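Local coordinates for transcription termination factor FttA (Pyrococcus horikoshii, PDB 3AF6), which probably terminates transcription by cleaving nascent RNA at the polymerase exit channel, using a two-zinc nuclease centre of the metallo-beta-lactamase type, at residues G195-V200 with R640-L645. Sequence-based numbering, arbitrary orientation.
Sequences GGFREV and RAPNNL. With SO4 (sulfate ion), chain D.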
loop_
_atom_site.group_PDB
_atom_site.type_symbol
_atom_site.label_atom_id
_atom_site.label_comp_id
_atom_site.label_asym_id
_atom_site.label_seq_id
_atom_site.Cartn_x
_atom_site.Cartn_y
_atom_site.Cartn_z
ATOM N N GLY A 195 -2.964 14.704 11.533
ATOM C CA GLY A 195 -2.264 13.705 12.317
ATOM C C GLY A 195 -0.991 13.265 11.627
ATOM O O GLY A 195 -0.940 13.155 10.401
ATOM N N GLY A 196 0.047 12.998 12.405
ATOM C CA GLY A 196 1.295 12.585 11.800
ATOM C C GLY A 196 2.265 13.742 11.660
ATOM O O GLY A 196 3.312 13.611 11.028
ATOM N N PHE A 197 1.908 14.894 12.211
ATOM C CA PHE A 197 2.810 16.039 12.177
ATOM C C PHE A 197 3.441 16.035 13.559
ATOM O O PHE A 197 2.736 15.893 14.556
ATOM C CB PHE A 197 2.040 17.343 11.931
ATOM C CG PHE A 197 1.745 17.616 10.475
ATOM C CD1 PHE A 197 1.514 16.569 9.581
ATOM C CD2 PHE A 197 1.688 18.927 10.000
ATOM C CE1 PHE A 197 1.232 16.821 8.229
ATOM C CE2 PHE A 197 1.405 19.197 8.647
ATOM C CZ PHE A 197 1.176 18.139 7.758
ATOM N N ARG A 198 4.763 16.153 13.616
ATOM C CA ARG A 198 5.494 16.141 14.885
ATOM C C ARG A 198 5.224 14.888 15.719
ATOM O O ARG A 198 5.371 14.893 16.939
ATOM C CB ARG A 198 5.177 17.393 15.713
ATOM C CG ARG A 198 6.054 18.597 15.378
ATOM C CD ARG A 198 5.810 19.757 16.344
ATOM N NE ARG A 198 6.403 21.007 15.874
ATOM C CZ ARG A 198 7.667 21.370 16.081
ATOM N NH1 ARG A 198 8.487 20.577 16.770
ATOM N NH2 ARG A 198 8.117 22.519 15.580
ATOM N N GLU A 199 4.839 13.811 15.046
ATOM C CA GLU A 199 4.557 12.555 15.721
ATOM C C GLU A 199 4.613 11.430 14.687
ATOM O O GLU A 199 4.565 11.680 13.490
ATOM C CB GLU A 199 3.162 12.609 16.374
ATOM C CG GLU A 199 2.013 12.100 15.489
ATOM C CD GLU A 199 0.618 12.514 15.971
ATOM O OE1 GLU A 199 0.330 12.453 17.185
ATOM O OE2 GLU A 199 -0.210 12.888 15.117
ATOM N N VAL A 200 4.752 10.197 15.156
ATOM C CA VAL A 200 4.747 9.037 14.274
ATOM C C VAL A 200 3.327 8.498 14.445
ATOM O O VAL A 200 2.790 8.500 15.556
ATOM C CB VAL A 200 5.753 7.961 14.751
ATOM C CG1 VAL A 200 5.471 6.646 14.059
ATOM C CG2 VAL A 200 7.183 8.403 14.459
ATOM N N ARG A 640 10.222 23.589 7.573
ATOM C CA ARG A 640 9.346 23.721 8.724
ATOM C C ARG A 640 8.816 22.382 9.197
ATOM O O ARG A 640 8.530 21.495 8.390
ATOM C CB ARG A 640 8.171 24.646 8.433
ATOM C CG ARG A 640 7.428 25.006 9.716
ATOM C CD ARG A 640 6.202 25.832 9.436
ATOM N NE ARG A 640 6.516 26.942 8.547
ATOM C CZ ARG A 640 5.635 27.867 8.194
ATOM N NH1 ARG A 640 4.397 27.800 8.664
ATOM N NH2 ARG A 640 5.991 28.847 7.373
ATOM N N ALA A 641 8.700 22.252 10.516
ATOM C CA ALA A 641 8.194 21.047 11.163
ATOM C C ALA A 641 6.900 21.430 11.892
ATOM O O ALA A 641 6.876 21.631 13.109
ATOM C CB ALA A 641 9.227 20.516 12.142
ATOM N N PRO A 642 5.798 21.525 11.144
ATOM C CA PRO A 642 4.482 21.890 11.659
ATOM C C PRO A 642 3.891 20.908 12.660
ATOM O O PRO A 642 4.278 19.736 12.700
ATOM C CB PRO A 642 3.650 21.983 10.390
ATOM C CG PRO A 642 4.201 20.858 9.594
ATOM C CD PRO A 642 5.690 21.034 9.759
ATOM N N ASN A 643 2.955 21.408 13.465
ATOM C CA ASN A 643 2.244 20.607 14.460
ATOM C C ASN A 643 0.906 20.229 13.838
ATOM O O ASN A 643 0.491 20.861 12.872
ATOM C CB ASN A 643 1.979 21.438 15.704
ATOM C CG ASN A 643 3.007 21.226 16.770
ATOM O OD1 ASN A 643 3.090 20.140 17.353
ATOM N ND2 ASN A 643 3.803 22.258 17.045
ATOM N N ASN A 644 0.230 19.206 14.360
ATOM C CA ASN A 644 -1.078 18.874 13.802
ATOM C C ASN A 644 -1.945 20.113 14.044
ATOM O O ASN A 644 -1.752 20.814 15.035
ATOM C CB ASN A 644 -1.725 17.667 14.507
ATOM C CG ASN A 644 -0.948 16.367 14.306
ATOM O OD1 ASN A 644 -0.430 16.095 13.224
ATOM N ND2 ASN A 644 -0.888 15.551 15.348
ATOM N N LEU A 645 -2.879 20.383 13.133
ATOM C CA LEU A 645 -3.790 21.521 13.238
ATOM C C LEU A 645 -3.144 22.829 12.818
ATOM O O LEU A 645 -3.761 23.899 12.916
ATOM C CB LEU A 645 -4.389 21.639 14.650
ATOM C CG LEU A 645 -5.098 20.347 15.079
ATOM C CD1 LEU A 645 -5.633 20.468 16.491
ATOM C CD2 LEU A 645 -6.214 20.032 14.097
HETATM S S SO4 D . -2.280 16.642 18.302
HETATM O O1 SO4 D . -3.276 16.808 19.380
HETATM O O2 SO4 D . -2.772 15.660 17.335
HETATM O O3 SO4 D . -2.065 17.928 17.635
HETATM O O4 SO4 D . -1.006 16.172 18.871
HETATM O O HOH W 1 5.826 17.685 11.485
#
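Ala641 O lies over a face of the Arg198 guanidinium, 2.9 Å from Arg198 NE but too poorly angled for a hydrogen bond; the Ala641 methyl sits above the plane toward the rim. The Arg198 chain, extended from CG to NE, runs back past the Asn643 amide and Pro642 O to bring the guanidinium there. The Pro642 ring lies obliquely against the CD2 and CE2 side of the Phe197 ring, while one water bridges Arg198 N and Pro642 O. The Asn643 amide is turned 25° from the guanidinium plane. Asn644 shows how one amide can grip a loop with both its oxygen and its nitrogen. Asn644 OD1 accepts from Phe197 N (2.8 Å), the donor tilted 24° from the carbonyl plane. Asn644 ND2 bonds Glu199 OE2 (2.8 Å) from above the carboxylate plane, and also O2 of a sulfate ion, probably from the crystallisation liquor. Glu199 OE2 takes Gly196 N (2.7 Å) on its anti lone pair and pairs with Arg202, tying its own loop together. Gly196 shares a backbone bond with zinc ligand His618. Near the dinuclear site of this metallo-beta-lactamase fold, a connection between neighbouring strands of one sheet meets the crossing from the other sheet's edge strand 638-640 to strand 647-649.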